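Local coordinates for protein Mypaa.01249.c (Mycobacterium paratuberculosis, PDB 3RD5) that probably works as an oxidoreductase of the short-chain dehydrogenase/reductase (SDR) family, built on a Rossmann-type fold, although its substrate is unknown, at residues P100-L103 with E109-I112; L152-R157 with W162-Q167. One frame throughout, in Å; residues are numbered along the deposited sequence.

Interaction 1. Residues P100-L103 with E109-I112; sequences PYAL and ESQI
Ala-102 meets Glu-109 and Ser-110 at the N-terminus of helix 110-126, where the loop that follows strand 87-92 doubles back and a single beta bridge pairs Leu-103 with Glu-109. Glu-109 is the N-cap. The tight part is polar: Ala-102 O takes a weak, bent bond from Ser-110 N (2.9 Å, 128° at the hydrogen) and a CA-H...O contact from Glu-109. Beside it sits a water, 2.7 Å from Ser-110 OG and 3.0 Å from Pro-100 O; the same water weakly accepts from Ala-102 N. Ser-110 holds OG between its backbone N and carbonyl carbon (chi1 73°), and from there it reaches this water. The outer side is looser. Pro-100, Tyr-101 and Leu-103 are exposed, their CB atoms directed away from the helix; Leu-103 swings only CD2 back, 3.8 Å from Glu-109 N. The buried carboxylate of Glu-109 caps the helix with both oxygens, an arrangement in which the helix dipole would probably favour the charged form. Ile-112 N bonds Glu-109 OE1 from the syn side in an almost straight line (178°), while Gln-111 N comes from above the carboxylate plane to Glu-109 OE2, which lies 2.8 Å from the water.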
loop_
_atom_site.group_PDB
_atom_site.type_symbol
_atom_site.label_atom_id
_atom_site.label_comp_id
_atom_site.label_asym_id
_atom_site.label_seq_id
_atom_site.Cartn_x
_atom_site.Cartn_y
_atom_site.Cartn_z
ATOM N N PRO A 100 18.783 5.835 -4.924
ATOM C CA PRO A 100 19.981 5.922 -4.088
ATOM C C PRO A 100 19.691 5.966 -2.608
ATOM O O PRO A 100 18.560 6.240 -2.178
ATOM C CB PRO A 100 20.671 7.202 -4.571
ATOM C CG PRO A 100 20.122 7.407 -5.970
ATOM C CD PRO A 100 18.705 6.947 -5.876
ATOM N N TYR A 101 20.713 5.682 -1.822
ATOM C CA TYR A 101 20.614 5.765 -0.366
ATOM C C TYR A 101 20.278 7.186 0.067
ATOM O O TYR A 101 20.933 8.131 -0.341
ATOM C CB TYR A 101 21.954 5.341 0.272
ATOM C CG TYR A 101 22.028 5.508 1.763
ATOM C CD1 TYR A 101 22.621 6.635 2.324
ATOM C CD2 TYR A 101 21.526 4.529 2.606
ATOM C CE1 TYR A 101 22.671 6.819 3.703
ATOM C CE2 TYR A 101 21.597 4.676 4.004
ATOM C CZ TYR A 101 22.184 5.819 4.537
ATOM O OH TYR A 101 22.267 6.019 5.918
ATOM N N ALA A 102 19.264 7.302 0.914
ATOM C CA ALA A 102 18.800 8.561 1.475
ATOM C C ALA A 102 17.976 8.295 2.700
ATOM O O ALA A 102 17.419 7.211 2.851
ATOM C CB ALA A 102 17.978 9.353 0.427
ATOM N N LEU A 103 17.916 9.288 3.584
ATOM C CA LEU A 103 17.165 9.193 4.819
ATOM C C LEU A 103 15.984 10.139 4.813
ATOM O O LEU A 103 16.031 11.261 4.267
ATOM C CB LEU A 103 18.090 9.524 5.992
ATOM C CG LEU A 103 19.237 8.558 6.253
ATOM C CD1 LEU A 103 20.019 9.017 7.522
ATOM C CD2 LEU A 103 18.831 7.092 6.337
ATOM N N GLU A 109 15.783 4.786 6.257
ATOM C CA GLU A 109 16.180 4.583 4.855
ATOM C C GLU A 109 14.931 4.847 4.002
ATOM O O GLU A 109 13.808 4.472 4.380
ATOM C CB GLU A 109 16.776 3.189 4.653
ATOM C CG GLU A 109 17.215 2.857 3.241
ATOM C CD GLU A 109 16.068 2.394 2.322
ATOM O OE1 GLU A 109 15.206 1.635 2.823
ATOM O OE2 GLU A 109 16.024 2.797 1.129
ATOM N N SER A 110 15.099 5.518 2.871
ATOM C CA SER A 110 13.905 6.079 2.219
ATOM C C SER A 110 12.900 5.061 1.686
ATOM O O SER A 110 11.699 5.324 1.714
ATOM C CB SER A 110 14.269 7.130 1.156
ATOM O OG SER A 110 14.825 6.540 -0.013
ATOM N N GLN A 111 13.365 3.916 1.217
ATOM C CA GLN A 111 12.433 2.928 0.665
ATOM C C GLN A 111 11.646 2.268 1.794
ATOM O O GLN A 111 10.419 2.186 1.725
ATOM C CB GLN A 111 13.130 1.929 -0.256
ATOM C CG GLN A 111 13.811 2.611 -1.426
ATOM C CD GLN A 111 14.298 1.647 -2.469
ATOM O OE1 GLN A 111 13.493 1.003 -3.173
ATOM N NE2 GLN A 111 15.623 1.535 -2.606
ATOM N N ILE A 112 12.312 1.727 2.804
ATOM C CA ILE A 112 11.555 1.148 3.931
ATOM C C ILE A 112 10.717 2.234 4.600
ATOM O O ILE A 112 9.579 1.969 5.039
ATOM C CB ILE A 112 12.468 0.386 4.912
ATOM C CG1 ILE A 112 11.683 -0.485 5.870
ATOM C CG2 ILE A 112 13.365 1.331 5.726
ATOM C CD1 ILE A 112 11.052 -1.735 5.230
HETATM O O HOH W 1 17.140 5.201 0.211
#

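Interaction 2. Residues L152-R157 with W162-Q167; sequences LNWRSR and WLAYSQ
The indole of Trp-154 has Ala-164 on one face, CB 3.5 Å above the plane, and the guanidinium of Arg-157 on the opposite face, NH2 3.3 Å above the plane. Trp-154 CD2 lies over the centre of the guanidinium, and the amide of Gln-167 sits at the guanidinium edge. The six-membered ring of the indole reaches on to Leu-163, CH2 to CB 4.1 Å, the two side chains crossing at about a right angle. Gln-167, extended with CG anti to its backbone N (chi1 -174°), reaches from the helix to the loop. Its NE2 donates to Leu-152 O (3.0 Å, 166°), on a lone pair in the carbonyl plane. A shared water accepts from Trp-154 NE1 and Gln-167 NE2, both donors, and donates a hydrogen bond to Ala-164 O at 2.8 Å. Gln-167 OE1 takes a bond from Asn-148 N and a weak one from Arg-157 NH2 (3.4 Å), while Arg-157 NE is held by Asp-151 O. The loop after strand 133-137 is pinned to helix 161-185, which carries Tyr-165 of the SDR YxxxK sequence, with Leu-152 packing on Leu-280 and Leu-284 of helix 271-285 and Ala-164 touching Gln-111 of helix 110-126.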
loop_
_atom_site.group_PDB
_atom_site.type_symbol
_atom_site.label_atom_id
_atom_site.label_comp_id
_atom_site.label_asym_id
_atom_site.label_seq_id
_atom_site.Cartn_x
_atom_site.Cartn_y
_atom_site.Cartn_z
ATOM N N LEU A 152 17.423 -2.381 10.013
ATOM C CA LEU A 152 16.356 -2.191 9.016
ATOM C C LEU A 152 16.651 -1.006 8.097
ATOM O O LEU A 152 16.288 -1.035 6.906
ATOM C CB LEU A 152 15.021 -1.982 9.724
ATOM C CG LEU A 152 13.789 -2.082 8.829
ATOM C CD1 LEU A 152 13.399 -3.530 8.495
ATOM C CD2 LEU A 152 12.586 -1.335 9.526
ATOM N N ASN A 153 17.294 0.030 8.645
ATOM C CA ASN A 153 17.533 1.279 7.935
ATOM C C ASN A 153 18.908 1.373 7.265
ATOM O O ASN A 153 19.301 2.456 6.821
ATOM C CB ASN A 153 17.269 2.466 8.876
ATOM C CG ASN A 153 15.794 2.642 9.162
ATOM O OD1 ASN A 153 14.997 2.812 8.241
ATOM N ND2 ASN A 153 15.383 2.530 10.441
ATOM N N TRP A 154 19.580 0.249 7.097
ATOM C CA TRP A 154 20.810 0.167 6.265
ATOM C C TRP A 154 21.861 1.160 6.762
ATOM O O TRP A 154 22.559 1.795 5.956
ATOM C CB TRP A 154 20.462 0.415 4.783
ATOM C CG TRP A 154 19.526 -0.575 4.136
ATOM C CD1 TRP A 154 18.156 -0.593 4.217
ATOM C CD2 TRP A 154 19.894 -1.662 3.277
ATOM N NE1 TRP A 154 17.663 -1.626 3.461
ATOM C CE2 TRP A 154 18.706 -2.301 2.891
ATOM C CE3 TRP A 154 21.124 -2.157 2.799
ATOM C CZ2 TRP A 154 18.687 -3.411 2.047
ATOM C CZ3 TRP A 154 21.111 -3.267 1.960
ATOM C CH2 TRP A 154 19.898 -3.884 1.599
ATOM N N ARG A 155 22.013 1.252 8.074
ATOM C CA ARG A 155 22.989 2.191 8.658
ATOM C C ARG A 155 24.414 1.653 8.695
ATOM O O ARG A 155 25.389 2.444 8.660
ATOM C CB ARG A 155 22.545 2.534 10.084
ATOM C CG ARG A 155 23.386 3.616 10.745
ATOM C CD ARG A 155 23.267 4.933 10.049
ATOM N NE ARG A 155 24.284 5.846 10.573
ATOM C CZ ARG A 155 25.540 5.917 10.128
ATOM N NH1 ARG A 155 25.962 5.154 9.105
ATOM N NH2 ARG A 155 26.378 6.780 10.706
ATOM N N SER A 156 24.552 0.343 8.773
ATOM C CA SER A 156 25.853 -0.325 9.041
ATOM C C SER A 156 26.147 -1.466 8.079
ATOM O O SER A 156 26.933 -2.372 8.385
ATOM C CB SER A 156 25.884 -0.822 10.500
ATOM O OG SER A 156 25.681 0.271 11.395
ATOM N N ARG A 157 25.531 -1.416 6.899
ATOM C CA ARG A 157 25.691 -2.430 5.880
ATOM C C ARG A 157 25.559 -1.749 4.499
ATOM O O ARG A 157 24.709 -0.896 4.325
ATOM C CB ARG A 157 24.637 -3.565 6.031
ATOM C CG ARG A 157 23.189 -3.139 5.929
ATOM C CD ARG A 157 22.251 -4.193 6.523
ATOM N NE ARG A 157 20.836 -3.821 6.533
ATOM C CZ ARG A 157 19.906 -4.299 5.694
ATOM N NH1 ARG A 157 20.223 -5.156 4.733
ATOM N NH2 ARG A 157 18.653 -3.929 5.864
ATOM N N TRP A 162 18.137 -2.157 -5.182
ATOM C CA TRP A 162 17.101 -3.169 -5.423
ATOM C C TRP A 162 16.820 -3.996 -4.195
ATOM O O TRP A 162 15.631 -4.299 -3.926
ATOM C CB TRP A 162 17.420 -4.049 -6.656
ATOM C CG TRP A 162 17.098 -3.342 -7.922
ATOM C CD1 TRP A 162 17.975 -2.725 -8.792
ATOM C CD2 TRP A 162 15.788 -3.065 -8.409
ATOM N NE1 TRP A 162 17.266 -2.130 -9.797
ATOM C CE2 TRP A 162 15.923 -2.334 -9.595
ATOM C CE3 TRP A 162 14.501 -3.417 -7.966
ATOM C CZ2 TRP A 162 14.789 -1.903 -10.336
ATOM C CZ3 TRP A 162 13.386 -2.995 -8.715
ATOM C CH2 TRP A 162 13.569 -2.256 -9.892
ATOM N N LEU A 163 17.820 -4.410 -3.416
ATOM C CA LEU A 163 17.515 -5.189 -2.211
ATOM C C LEU A 163 16.827 -4.339 -1.119
ATOM O O LEU A 163 16.059 -4.860 -0.308
ATOM C CB LEU A 163 18.716 -5.997 -1.676
ATOM C CG LEU A 163 19.143 -7.184 -2.532
ATOM C CD1 LEU A 163 20.499 -7.744 -2.000
ATOM C CD2 LEU A 163 18.075 -8.286 -2.550
ATOM N N ALA A 164 17.073 -3.036 -1.115
ATOM C CA ALA A 164 16.325 -2.128 -0.231
ATOM C C ALA A 164 14.857 -2.028 -0.668
ATOM O O ALA A 164 13.943 -2.036 0.179
ATOM C CB ALA A 164 17.008 -0.735 -0.150
ATOM N N TYR A 165 14.611 -1.962 -1.980
ATOM C CA TYR A 165 13.243 -2.109 -2.509
ATOM C C TYR A 165 12.622 -3.425 -2.026
ATOM O O TYR A 165 11.517 -3.456 -1.477
ATOM C CB TYR A 165 13.210 -2.015 -4.030
ATOM C CG TYR A 165 11.797 -1.911 -4.593
ATOM C CD1 TYR A 165 10.928 -0.888 -4.193
ATOM C CD2 TYR A 165 11.314 -2.858 -5.466
ATOM C CE1 TYR A 165 9.643 -0.803 -4.690
ATOM C CE2 TYR A 165 10.046 -2.782 -5.962
ATOM C CZ TYR A 165 9.217 -1.748 -5.583
ATOM O OH TYR A 165 7.905 -1.720 -6.078
ATOM N N SER A 166 13.329 -4.512 -2.239
ATOM C CA SER A 166 12.830 -5.834 -1.896
ATOM C C SER A 166 12.518 -5.971 -0.421
ATOM O O SER A 166 11.493 -6.576 -0.030
ATOM C CB SER A 166 13.825 -6.910 -2.315
ATOM O OG SER A 166 14.001 -6.964 -3.731
ATOM N N GLN A 167 13.360 -5.399 0.465
ATOM C CA GLN A 167 13.061 -5.458 1.887
ATOM C C GLN A 167 11.716 -4.788 2.159
ATOM O O GLN A 167 10.904 -5.289 2.944
ATOM C CB GLN A 167 14.171 -4.805 2.761
ATOM C CG GLN A 167 13.916 -4.992 4.249
ATOM C CD GLN A 167 14.901 -4.272 5.178
ATOM O OE1 GLN A 167 15.453 -4.911 6.094
ATOM N NE2 GLN A 167 14.997 -2.949 5.062
HETATM O O HOH W 2 14.736 -1.156 2.684
HETATM O O HOH W 3 17.433 -6.216 3.998
#

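Interactions 1 and 2 follow one another along the chain, yet their centres lie only 8 Å apart and they touch. Asn-153 OD1 makes a probable hydrogen bond with Glu-109 N at 2.9 Å, so the second loop binds the residue that caps helix 110-126, and the same oxygen packs 3.3 Å from Ile-112 CG2. On the outer side Tyr-101 CE2 approaches Trp-154 O at 3.6 Å. Between the helices Gln-111 OE1 packs 3.2 Å from Tyr-165 CB. That residue is the YxxxK tyrosine, which places both contacts beside what is probably the active-site region.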